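Side-chain contacts in uncharacterized protein (Bacteroides ovatus, PDB 3NQK), which is of unknown function but combines a DUF4973 domain of the E-set clan with a BT_3044-like C-terminal domain: residues L78-P81 / E82-Y85; T86-E90 / D91-F95; T308-D312 / E313-I317. All coordinates share one frame; numbering follows the deposited sequence.

In the fold
All three interactions are local contacts, each within one continuous piece of chain. Interactions 1 and 2 follow each other directly in the DUF4973 domain, with centres about 20 Å apart. Interaction 1 is a surface turn between helix 65-76 and strand 86-87. It relies on backbone bonds and a CH-pi contact. Interaction 2 is partly buried. It leads from strand 86-87 to strand 93-94, with buried Met88 and Tyr93 on its inner side and a salt-bridge network on its outer side. Interaction 3 is a surface coil after strand 292-307, about 36 Å from interaction 1 between centres. It uses an aspartate as acceptor and alone of the three touches the second subunit.

Interaction 1 (L78-P81 / E82-Y85); sequences LYRP and ELWY
Pro81 lies over one face of the Trp84 indole. Pro81 CA sits 3.7 Å from the centroid of the five-membered ring of Trp84, 21° off the ring normal. This CH-pi contact is made by the backbone carbon, not by the far side of the proline ring. The same two residues are also tied through the main chain. Trp84 N donates to Pro81 O at 3.1 Å. One step earlier, Leu83 N donates to Arg80 O at 2.8 Å. Two such bonds in a row, each three residues back, make a short 3-10 turn. With CG of Trp84 beside its own backbone N (chi1 -82°), the indole folds back over the turn. At its edge, Trp84 CZ2 comes 4.3 Å from Leu78 CA.

Arg80 takes the other main share. Leu83 CD1 lies off centre over one face of the Arg80 guanidinium, 3.8 Å from Arg80 NH1. The Glu82 carboxylate is nearby but turned 84° from the guanidinium plane, and the charged atoms do not meet. Arg80 NE instead bonds to Phe76 O, and Trp84 NE1 bonds to Ser77 O.

These two bonds hold the turn against the end of helix 65-76. Leu78 packs on Ile73 and Leu83 on Phe76 of that helix, before the chain enters strand 86-87.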
ATOM      1  N   LEU A  78      38.477 -10.853  -3.413  1.00 51.36           N
ATOM      2  CA  LEU A  78      38.667 -11.401  -4.748  1.00 54.11           C
ATOM      3  C   LEU A  78      38.642 -12.921  -4.741  1.00 52.99           C
ATOM      4  O   LEU A  78      38.443 -13.535  -5.766  1.00 54.08           O
ATOM      5  CB  LEU A  78      40.009 -10.916  -5.342  1.00 58.01           C
ATOM      6  CG  LEU A  78      40.141  -9.399  -5.630  1.00 67.86           C
ATOM      7  CD1 LEU A  78      41.631  -8.903  -5.511  1.00 68.38           C
ATOM      8  CD2 LEU A  78      39.530  -9.029  -7.010  1.00 61.53           C
ATOM      9  N   TYR A  79      38.799 -13.527  -3.573  1.00 52.38           N
ATOM     10  CA  TYR A  79      38.953 -14.980  -3.498  1.00 52.78           C
ATOM     11  C   TYR A  79      37.661 -15.726  -3.140  1.00 51.40           C
ATOM     12  O   TYR A  79      37.696 -16.920  -2.858  1.00 51.68           O
ATOM     13  CB  TYR A  79      40.069 -15.334  -2.511  1.00 54.04           C
ATOM     14  CG  TYR A  79      41.330 -14.518  -2.739  1.00 63.15           C
ATOM     15  CD1 TYR A  79      42.299 -14.927  -3.661  1.00 67.71           C
ATOM     16  CD2 TYR A  79      41.517 -13.298  -2.088  1.00 65.81           C
ATOM     17  CE1 TYR A  79      43.440 -14.159  -3.891  1.00 76.27           C
ATOM     18  CE2 TYR A  79      42.640 -12.519  -2.323  1.00 70.28           C
ATOM     19  CZ  TYR A  79      43.601 -12.948  -3.216  1.00 76.10           C
ATOM     20  OH  TYR A  79      44.725 -12.174  -3.422  1.00 74.56           O
ATOM     21  N   ARG A  80      36.517 -15.038  -3.208  1.00 50.38           N
ATOM     22  CA  ARG A  80      35.234 -15.682  -2.931  1.00 49.03           C
ATOM     23  C   ARG A  80      34.142 -15.276  -3.931  1.00 47.32           C
ATOM     24  O   ARG A  80      33.014 -15.001  -3.541  1.00 46.92           O
ATOM     25  CB  ARG A  80      34.794 -15.387  -1.493  1.00 50.12           C
ATOM     26  CG  ARG A  80      35.622 -16.121  -0.442  1.00 55.04           C
ATOM     27  CD  ARG A  80      34.975 -16.065   0.926  1.00 63.56           C
ATOM     28  NE  ARG A  80      34.828 -14.691   1.417  1.00 74.16           N
ATOM     29  CZ  ARG A  80      34.222 -14.360   2.565  1.00 81.80           C
ATOM     30  NH1 ARG A  80      33.705 -15.306   3.352  1.00 85.91           N
ATOM     31  NH2 ARG A  80      34.128 -13.080   2.925  1.00 80.64           N
ATOM     32  N   PRO A  81      34.454 -15.347  -5.233  1.00 47.61           N
ATOM     33  CA  PRO A  81      33.538 -14.888  -6.287  1.00 46.57           C
ATOM     34  C   PRO A  81      32.192 -15.573  -6.256  1.00 45.58           C
ATOM     35  O   PRO A  81      31.211 -15.037  -6.779  1.00 46.27           O
ATOM     36  CB  PRO A  81      34.285 -15.229  -7.572  1.00 48.44           C
ATOM     37  CG  PRO A  81      35.223 -16.304  -7.201  1.00 50.02           C
ATOM     38  CD  PRO A  81      35.594 -16.098  -5.782  1.00 48.35           C
ATOM     39  N   GLU A  82      32.130 -16.744  -5.635  1.00 45.90           N
ATOM     40  CA  GLU A  82      30.873 -17.445  -5.497  1.00 45.30           C
ATOM     41  C   GLU A  82      29.840 -16.636  -4.660  1.00 43.66           C
ATOM     42  O   GLU A  82      28.631 -16.793  -4.841  1.00 46.88           O
ATOM     43  CB  GLU A  82      31.082 -18.864  -4.904  1.00 46.12           C
ATOM     44  CG  GLU A  82      31.492 -18.927  -3.422  1.00 46.11           C
ATOM     45  CD  GLU A  82      32.990 -18.798  -3.208  1.00 53.43           C
ATOM     46  OE1 GLU A  82      33.725 -18.597  -4.205  1.00 48.78           O
ATOM     47  OE2 GLU A  82      33.433 -18.903  -2.033  1.00 52.25           O
ATOM     48  N   LEU A  83      30.321 -15.748  -3.794  1.00 41.28           N
ATOM     49  CA  LEU A  83      29.433 -14.925  -2.965  1.00 41.14           C
ATOM     50  C   LEU A  83      29.131 -13.554  -3.600  1.00 42.30           C
ATOM     51  O   LEU A  83      28.403 -12.758  -3.026  1.00 45.64           O
ATOM     52  CB  LEU A  83      30.051 -14.686  -1.594  1.00 41.50           C
ATOM     53  CG  LEU A  83      30.422 -15.883  -0.727  1.00 45.28           C
ATOM     54  CD1 LEU A  83      31.051 -15.390   0.595  1.00 36.98           C
ATOM     55  CD2 LEU A  83      29.220 -16.758  -0.454  1.00 37.95           C
ATOM     56  N   TRP A  84      29.706 -13.284  -4.764  1.00 41.84           N
ATOM     57  CA  TRP A  84      29.581 -11.960  -5.398  1.00 42.19           C
ATOM     58  C   TRP A  84      28.189 -11.666  -5.908  1.00 41.95           C
ATOM     59  O   TRP A  84      27.458 -12.557  -6.327  1.00 42.42           O
ATOM     60  CB  TRP A  84      30.537 -11.848  -6.583  1.00 43.62           C
ATOM     61  CG  TRP A  84      31.909 -11.496  -6.238  1.00 43.72           C
ATOM     62  CD1 TRP A  84      32.585 -11.844  -5.110  1.00 38.51           C
ATOM     63  CD2 TRP A  84      32.846 -10.842  -7.081  1.00 56.86           C
ATOM     64  NE1 TRP A  84      33.866 -11.389  -5.171  1.00 42.24           N
ATOM     65  CE2 TRP A  84      34.061 -10.776  -6.377  1.00 55.64           C
ATOM     66  CE3 TRP A  84      32.771 -10.271  -8.362  1.00 67.78           C
ATOM     67  CZ2 TRP A  84      35.197 -10.154  -6.899  1.00 69.31           C
ATOM     68  CZ3 TRP A  84      33.897  -9.644  -8.881  1.00 74.43           C
ATOM     69  CH2 TRP A  84      35.093  -9.588  -8.150  1.00 76.90           C
ATOM     70  N   TYR A  85      27.854 -10.392  -5.925  1.00 41.71           N
ATOM     71  CA  TYR A  85      26.656  -9.939  -6.570  1.00 40.48           C
ATOM     72  C   TYR A  85      26.916  -9.872  -8.076  1.00 41.95           C
ATOM     73  O   TYR A  85      28.048  -9.680  -8.507  1.00 43.24           O
ATOM     74  CB  TYR A  85      26.272  -8.570  -6.052  1.00 38.64           C
ATOM     75  CG  TYR A  85      25.880  -8.557  -4.607  1.00 36.76           C
ATOM     76  CD1 TYR A  85      24.703  -9.138  -4.191  1.00 31.06           C
ATOM     77  CD2 TYR A  85      26.666  -7.918  -3.658  1.00 40.74           C
ATOM     78  CE1 TYR A  85      24.322  -9.118  -2.860  1.00 36.76           C
ATOM     79  CE2 TYR A  85      26.288  -7.881  -2.322  1.00 40.20           C
ATOM     80  CZ  TYR A  85      25.109  -8.486  -1.934  1.00 40.09           C
ATOM     81  OH  TYR A  85      24.713  -8.450  -0.619  1.00 43.49           O
TER

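Interaction 2 (T86-E90 / D91-F95); sequences TEMEE and DKYEF. With EDO (1,2-ethanediol), chain C.
Glu89 and Lys92 close a beta turn between strands 86-87 and 93-94. Lys92 N donates to Glu89 O at 3.0 Å, and the backbone angles of Glu90 and Asp91 are those of type I. The two side chains then run side by side in the same direction. Lys92 NZ reaches Glu89 OE1 at 3.1 Å, from above the carboxylate plane. Lys92 NZ also bonds to the syn lone pair of Asp91 OD1, at 2.7 Å. One ammonium thus joins two carboxylates in a salt-bridge network and probably eases their mutual repulsion. Bends in the lysine chain at chi2 (-68°) and chi4 (-64°) curl NZ back between them.

Tyr93 and Met88, a selenomethionine, meet on the inner side of the turn. Met88 CG passes Tyr93 CD2 at 4.0 Å, the two side chains pointing opposite ways. The Met88 chain is extended, and its CE meets Lys92 CB. Around the tyrosine ring, Met88 O lies at the edge, in plane, and Glu90 O lies over one face.

Further out, Met88 and Tyr93 both pack on Phe114 of strand 107-115, and Tyr93 also touches Val63 and Leu127. Strand 86-87 pairs with strand 125-133, whereas strand 93-94 pairs with strand 107-115. The turn therefore carries the chain from one sheet to another, consistent with an E-set beta sandwich.

Past the turn sits a 1,2-ethanediol, probably from the crystallisation liquor. Its C1 lies over the centre of the Phe95 ring. The diol O1 donates to Glu94 OE1 at 2.7 Å and accepts from Phe95 N at 3.0 Å.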
ATOM      1  N   THR A  86      25.874 -10.043  -8.867  1.00 39.91           N
ATOM      2  CA  THR A  86      26.021 -10.014 -10.293  1.00 39.87           C
ATOM      3  C   THR A  86      25.139  -8.940 -10.896  1.00 41.11           C
ATOM      4  O   THR A  86      23.976  -8.837 -10.570  1.00 38.29           O
ATOM      5  CB  THR A  86      25.673 -11.339 -10.879  1.00 40.28           C
ATOM      6  OG1 THR A  86      26.520 -12.339 -10.302  1.00 40.66           O
ATOM      7  CG2 THR A  86      25.856 -11.322 -12.411  1.00 33.50           C
ATOM      8  N   GLU A  87      25.724  -8.112 -11.755  1.00 45.34           N
ATOM      9  CA  GLU A  87      24.996  -7.018 -12.360  1.00 46.93           C
ATOM     10  C   GLU A  87      23.846  -7.558 -13.165  1.00 46.99           C
ATOM     11  O   GLU A  87      24.015  -8.465 -13.930  1.00 47.75           O
ATOM     12  CB  GLU A  87      25.912  -6.194 -13.247  1.00 47.49           C
ATOM     13  CG  GLU A  87      25.221  -4.997 -13.888  1.00 48.53           C
ATOM     14  CD  GLU A  87      26.132  -4.222 -14.820  1.00 54.22           C
ATOM     15  OE1 GLU A  87      27.371  -4.317 -14.664  1.00 62.11           O
ATOM     16  OE2 GLU A  87      25.607  -3.497 -15.689  1.00 51.74           O
HETATM   17  N   MSE A  88      22.658  -7.017 -12.947  1.00 49.20           N
HETATM   18  CA  MSE A  88      21.493  -7.471 -13.673  1.00 51.44           C
HETATM   19  C   MSE A  88      21.668  -7.280 -15.172  1.00 54.10           C
HETATM   20  O   MSE A  88      22.268  -6.292 -15.630  1.00 53.62           O
HETATM   21  CB  MSE A  88      20.263  -6.741 -13.211  1.00 52.58           C
HETATM   22  CG  MSE A  88      19.010  -7.330 -13.738  1.00 56.06           C
HETATM   23 SE   MSE A  88      17.580  -7.003 -12.551  0.75 54.91          SE
HETATM   24  CE  MSE A  88      16.207  -8.074 -13.389  1.00 62.44           C
ATOM     25  N   GLU A  89      21.126  -8.225 -15.933  1.00 57.35           N
ATOM     26  CA  GLU A  89      21.293  -8.248 -17.385  1.00 60.05           C
ATOM     27  C   GLU A  89      20.488  -7.130 -18.022  1.00 59.40           C
ATOM     28  O   GLU A  89      19.387  -6.835 -17.583  1.00 59.57           O
ATOM     29  CB  GLU A  89      20.850  -9.626 -17.944  1.00 61.79           C
ATOM     30  CG  GLU A  89      21.691 -10.832 -17.424  1.00 65.99           C
ATOM     31  CD  GLU A  89      21.038 -12.214 -17.723  1.00 73.30           C
ATOM     32  OE1 GLU A  89      19.850 -12.431 -17.336  1.00 64.36           O
ATOM     33  OE2 GLU A  89      21.743 -13.091 -18.281  1.00 68.10           O
ATOM     34  N   GLU A  90      21.029  -6.527 -19.073  1.00 60.90           N
ATOM     35  CA  GLU A  90      20.358  -5.396 -19.745  1.00 63.78           C
ATOM     36  C   GLU A  90      19.016  -5.777 -20.378  1.00 62.29           C
ATOM     37  O   GLU A  90      18.143  -4.936 -20.529  1.00 62.38           O
ATOM     38  CB  GLU A  90      21.273  -4.782 -20.803  1.00 67.09           C
ATOM     39  CG  GLU A  90      22.561  -4.160 -20.215  1.00 78.43           C
ATOM     40  CD  GLU A  90      23.434  -3.459 -21.268  1.00 90.42           C
ATOM     41  OE1 GLU A  90      22.997  -3.351 -22.443  1.00 95.81           O
ATOM     42  OE2 GLU A  90      24.553  -3.016 -20.912  1.00 90.22           O
ATOM     43  N   ASP A  91      18.853  -7.041 -20.727  1.00 62.94           N
ATOM     44  CA  ASP A  91      17.613  -7.496 -21.347  1.00 64.84           C
ATOM     45  C   ASP A  91      16.497  -7.705 -20.316  1.00 62.70           C
ATOM     46  O   ASP A  91      15.352  -7.940 -20.686  1.00 63.65           O
ATOM     47  CB  ASP A  91      17.853  -8.795 -22.161  1.00 67.01           C
ATOM     48  CG  ASP A  91      18.226 -10.015 -21.269  1.00 72.84           C
ATOM     49  OD1 ASP A  91      17.340 -10.536 -20.548  1.00 66.48           O
ATOM     50  OD2 ASP A  91      19.378 -10.505 -21.380  1.00 85.68           O
ATOM     51  N   LYS A  92      16.830  -7.571 -19.025  1.00 58.66           N
ATOM     52  CA  LYS A  92      15.879  -7.870 -17.951  1.00 56.00           C
ATOM     53  C   LYS A  92      15.214  -6.629 -17.317  1.00 53.04           C
ATOM     54  O   LYS A  92      14.325  -6.776 -16.467  1.00 49.70           O
ATOM     55  CB  LYS A  92      16.571  -8.690 -16.842  1.00 57.20           C
ATOM     56  CG  LYS A  92      17.067 -10.121 -17.273  1.00 63.04           C
ATOM     57  CD  LYS A  92      15.890 -11.099 -17.578  1.00 63.89           C
ATOM     58  CE  LYS A  92      16.386 -12.563 -17.807  1.00 63.01           C
ATOM     59  NZ  LYS A  92      17.265 -12.714 -19.019  1.00 65.59           N
ATOM     60  N   TYR A  93      15.625  -5.419 -17.736  1.00 51.82           N
ATOM     61  CA  TYR A  93      15.079  -4.175 -17.148  1.00 49.00           C
ATOM     62  C   TYR A  93      15.145  -2.967 -18.096  1.00 50.18           C
ATOM     63  O   TYR A  93      15.982  -2.907 -18.971  1.00 51.81           O
ATOM     64  CB  TYR A  93      15.842  -3.828 -15.875  1.00 47.16           C
ATOM     65  CG  TYR A  93      17.239  -3.332 -16.146  1.00 46.12           C
ATOM     66  CD1 TYR A  93      17.473  -2.004 -16.500  1.00 45.17           C
ATOM     67  CD2 TYR A  93      18.314  -4.196 -16.117  1.00 37.75           C
ATOM     68  CE1 TYR A  93      18.741  -1.559 -16.786  1.00 48.57           C
ATOM     69  CE2 TYR A  93      19.591  -3.756 -16.396  1.00 42.74           C
ATOM     70  CZ  TYR A  93      19.802  -2.440 -16.720  1.00 48.93           C
ATOM     71  OH  TYR A  93      21.064  -2.014 -17.018  1.00 54.49           O
ATOM     72  N   GLU A  94      14.275  -1.987 -17.853  1.00 52.24           N
ATOM     73  CA  GLU A  94      14.299  -0.691 -18.570  1.00 54.38           C
ATOM     74  C   GLU A  94      13.857   0.396 -17.612  1.00 50.13           C
ATOM     75  O   GLU A  94      13.007   0.168 -16.785  1.00 48.05           O
ATOM     76  CB  GLU A  94      13.333  -0.697 -19.786  1.00 58.43           C
ATOM     77  CG  GLU A  94      13.747  -1.634 -20.976  1.00 74.25           C
ATOM     78  CD  GLU A  94      14.896  -1.049 -21.849  1.00 89.31           C
ATOM     79  OE1 GLU A  94      15.496  -0.018 -21.456  1.00 99.00           O
ATOM     80  OE2 GLU A  94      15.185  -1.630 -22.921  1.00 90.37           O
ATOM     81  N   PHE A  95      14.462   1.571 -17.708  1.00 48.37           N
ATOM     82  CA  PHE A  95      13.965   2.738 -16.976  1.00 46.30           C
ATOM     83  C   PHE A  95      14.385   4.006 -17.691  1.00 47.45           C
ATOM     84  O   PHE A  95      15.386   4.022 -18.381  1.00 48.80           O
ATOM     85  CB  PHE A  95      14.463   2.744 -15.524  1.00 44.18           C
ATOM     86  CG  PHE A  95      15.928   2.866 -15.395  1.00 37.83           C
ATOM     87  CD1 PHE A  95      16.539   4.091 -15.475  1.00 41.35           C
ATOM     88  CD2 PHE A  95      16.706   1.756 -15.179  1.00 43.79           C
ATOM     89  CE1 PHE A  95      17.913   4.198 -15.390  1.00 43.34           C
ATOM     90  CE2 PHE A  95      18.086   1.865 -15.072  1.00 39.25           C
ATOM     91  CZ  PHE A  95      18.681   3.073 -15.198  1.00 36.12           C
TER
HETATM   92  C1  EDO C 402      17.987   1.996 -19.147  1.00 62.44           C
HETATM   93  O1  EDO C 402      16.741   1.462 -19.637  1.00 54.49           O
HETATM   94  C2  EDO C 402      18.250   3.373 -19.770  1.00 70.33           C
HETATM   95  O2  EDO C 402      18.698   4.300 -18.764  1.00 70.74           O

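Interaction 3 (T308-D312 / E313-I317); sequences TQIPD and EDQQI
Asp312 and Gln316 close a single helix-like turn of backbone. Gln316 N donates to Asp312 O at 3.1 Å, four residues back. Residues 313-316 have helical backbone angles, but no regular helix forms. A type I beta turn from Asp314 to Ile317 overlaps it, and its closing bond from Ile317 N to Asp314 O is weak. The coil brings the chain back on itself, with the CA atoms of Ile310 and Gln316 only 5.1 Å apart.

The Asp312 side chain adds a second bond. Its CG stands anti to the backbone N (chi1 -180°), which carries the carboxylate toward the following residues. There Asp312 OD2 accepts from Gln315 N at 3.0 Å. The N-H comes from above the carboxylate plane, 45° out of it. The same aspartate thus holds two successive amides, one with its carbonyl and one with its side chain.

Ile310 supplies the apolar part. Ile310 CB faces Gln316 CB at 3.9 Å, and Ile310 CG2 meets Gln315 CG, also at 3.9 Å. Beyond CG the Gln315 chain bends (chi2 72°), and its amide leads away. Gln316 CG lies 3.2 Å from Asp312 O, beside the backbone bond. An alanine here keeps CB but loses CG and all beyond it, which would probably open a gap beside the Asp312 carbonyl.

Outside the coil, Asp314 forms a salt bridge with Arg32. Ile310 packs on Gln315 of the second subunit, and Pro311 on Gln42 of that subunit.

Three acidic residues stand in a row here, with no basic residue in either segment. The coil is therefore held by amide donors rather than by ion pairs of its own, and Arg32 probably offsets part of the negative charge.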
ATOM      1  N   THR A 308      -3.501  -7.817   7.135  1.00 50.48           N
ATOM      2  CA  THR A 308      -4.815  -7.829   6.469  1.00 51.52           C
ATOM      3  C   THR A 308      -5.372  -6.443   6.289  1.00 57.11           C
ATOM      4  O   THR A 308      -6.132  -6.196   5.366  1.00 59.50           O
ATOM      5  CB  THR A 308      -5.797  -8.590   7.254  1.00 49.39           C
ATOM      6  OG1 THR A 308      -5.919  -7.992   8.548  1.00 47.55           O
ATOM      7  CG2 THR A 308      -5.357 -10.022   7.401  1.00 49.44           C
ATOM      8  N   GLN A 309      -5.020  -5.543   7.198  1.00 61.26           N
ATOM      9  CA  GLN A 309      -5.483  -4.177   7.128  1.00 64.77           C
ATOM     10  C   GLN A 309      -5.142  -3.565   5.775  1.00 66.55           C
ATOM     11  O   GLN A 309      -5.844  -2.655   5.300  1.00 70.48           O
ATOM     12  CB  GLN A 309      -4.898  -3.335   8.289  1.00 65.02           C
ATOM     13  CG  GLN A 309      -5.685  -3.505   9.621  1.00 67.96           C
ATOM     14  CD  GLN A 309      -4.922  -3.001  10.864  1.00 70.31           C
ATOM     15  OE1 GLN A 309      -3.709  -2.720  10.809  1.00 63.31           O
ATOM     16  NE2 GLN A 309      -5.631  -2.922  11.999  1.00 62.47           N
ATOM     17  N   ILE A 310      -4.083  -4.076   5.142  1.00 66.18           N
ATOM     18  CA  ILE A 310      -3.703  -3.638   3.785  1.00 66.40           C
ATOM     19  C   ILE A 310      -4.263  -4.611   2.733  1.00 69.96           C
ATOM     20  O   ILE A 310      -4.023  -5.814   2.803  1.00 69.63           O
ATOM     21  CB  ILE A 310      -2.201  -3.543   3.632  1.00 63.16           C
ATOM     22  CG1 ILE A 310      -1.629  -2.577   4.682  1.00 58.02           C
ATOM     23  CG2 ILE A 310      -1.856  -3.095   2.234  1.00 57.95           C
ATOM     24  CD1 ILE A 310      -0.109  -2.488   4.685  1.00 48.77           C
ATOM     25  N   PRO A 311      -5.022  -4.084   1.754  1.00 74.53           N
ATOM     26  CA  PRO A 311      -5.696  -4.948   0.777  1.00 74.51           C
ATOM     27  C   PRO A 311      -4.796  -5.376  -0.435  1.00 72.35           C
ATOM     28  O   PRO A 311      -4.954  -6.499  -0.949  1.00 70.53           O
ATOM     29  CB  PRO A 311      -6.865  -4.086   0.315  1.00 76.39           C
ATOM     30  CG  PRO A 311      -6.345  -2.645   0.419  1.00 79.03           C
ATOM     31  CD  PRO A 311      -5.218  -2.646   1.453  1.00 76.44           C
ATOM     32  N   ASP A 312      -3.881  -4.492  -0.874  1.00 69.12           N
ATOM     33  CA  ASP A 312      -2.955  -4.814  -1.982  1.00 68.71           C
ATOM     34  C   ASP A 312      -2.109  -6.067  -1.652  1.00 66.29           C
ATOM     35  O   ASP A 312      -1.484  -6.140  -0.600  1.00 66.00           O
ATOM     36  CB  ASP A 312      -2.034  -3.636  -2.272  1.00 69.54           C
ATOM     37  CG  ASP A 312      -1.059  -3.921  -3.418  1.00 73.30           C
ATOM     38  OD1 ASP A 312      -1.530  -4.309  -4.509  1.00 75.63           O
ATOM     39  OD2 ASP A 312       0.168  -3.728  -3.233  1.00 72.79           O
ATOM     40  N   GLU A 313      -2.063  -7.014  -2.583  1.00 64.22           N
ATOM     41  CA  GLU A 313      -1.421  -8.313  -2.333  1.00 62.51           C
ATOM     42  C   GLU A 313       0.100  -8.228  -2.122  1.00 59.57           C
ATOM     43  O   GLU A 313       0.664  -9.028  -1.379  1.00 57.39           O
ATOM     44  CB  GLU A 313      -1.756  -9.314  -3.457  1.00 63.38           C
ATOM     45  CG  GLU A 313      -1.279  -8.904  -4.869  1.00 66.78           C
ATOM     46  CD  GLU A 313      -1.608  -9.966  -5.931  1.00 73.41           C
ATOM     47  OE1 GLU A 313      -2.175 -11.026  -5.567  1.00 70.32           O
ATOM     48  OE2 GLU A 313      -1.294  -9.740  -7.123  1.00 81.44           O
ATOM     49  N   ASP A 314       0.747  -7.263  -2.759  1.00 58.05           N
ATOM     50  CA  ASP A 314       2.207  -7.101  -2.629  1.00 57.30           C
ATOM     51  C   ASP A 314       2.579  -6.287  -1.399  1.00 57.00           C
ATOM     52  O   ASP A 314       3.484  -6.648  -0.650  1.00 54.22           O
ATOM     53  CB  ASP A 314       2.785  -6.403  -3.871  1.00 58.17           C
ATOM     54  CG  ASP A 314       2.703  -7.257  -5.120  1.00 60.79           C
ATOM     55  OD1 ASP A 314       2.192  -8.380  -5.040  1.00 62.22           O
ATOM     56  OD2 ASP A 314       3.166  -6.798  -6.185  1.00 65.77           O
ATOM     57  N   GLN A 315       1.907  -5.153  -1.238  1.00 59.32           N
ATOM     58  CA  GLN A 315       2.212  -4.205  -0.173  1.00 60.08           C
ATOM     59  C   GLN A 315       1.964  -4.809   1.219  1.00 56.08           C
ATOM     60  O   GLN A 315       2.693  -4.515   2.167  1.00 56.59           O
ATOM     61  CB  GLN A 315       1.368  -2.912  -0.374  1.00 64.09           C
ATOM     62  CG  GLN A 315       1.538  -1.805   0.729  1.00 75.01           C
ATOM     63  CD  GLN A 315       2.887  -1.070   0.665  1.00 78.98           C
ATOM     64  OE1 GLN A 315       3.377  -0.725  -0.419  1.00 84.12           O
ATOM     65  NE2 GLN A 315       3.458  -0.780   1.838  1.00 73.98           N
ATOM     66  N   GLN A 316       0.976  -5.702   1.312  1.00 51.78           N
ATOM     67  CA  GLN A 316       0.556  -6.279   2.602  1.00 47.80           C
ATOM     68  C   GLN A 316       1.594  -7.225   3.247  1.00 45.76           C
ATOM     69  O   GLN A 316       1.556  -7.451   4.452  1.00 46.14           O
ATOM     70  CB  GLN A 316      -0.807  -7.020   2.453  1.00 47.19           C
ATOM     71  CG  GLN A 316      -0.759  -8.311   1.614  1.00 43.44           C
ATOM     72  CD  GLN A 316      -2.149  -8.990   1.445  1.00 50.58           C
ATOM     73  OE1 GLN A 316      -3.193  -8.362   1.632  1.00 60.12           O
ATOM     74  NE2 GLN A 316      -2.143 -10.265   1.076  1.00 47.71           N
ATOM     75  N   ILE A 317       2.501  -7.781   2.456  1.00 42.12           N
ATOM     76  CA  ILE A 317       3.471  -8.738   3.008  1.00 42.00           C
ATOM     77  C   ILE A 317       4.474  -8.039   3.891  1.00 41.98           C
ATOM     78  O   ILE A 317       4.933  -6.958   3.570  1.00 44.79           O
ATOM     79  CB  ILE A 317       4.252  -9.483   1.906  1.00 41.44           C
ATOM     80  CG1 ILE A 317       3.299 -10.255   0.999  1.00 35.76           C
ATOM     81  CG2 ILE A 317       5.267 -10.428   2.534  1.00 35.49           C
ATOM     82  CD1 ILE A 317       3.828 -10.458  -0.374  1.00 31.84           C
TER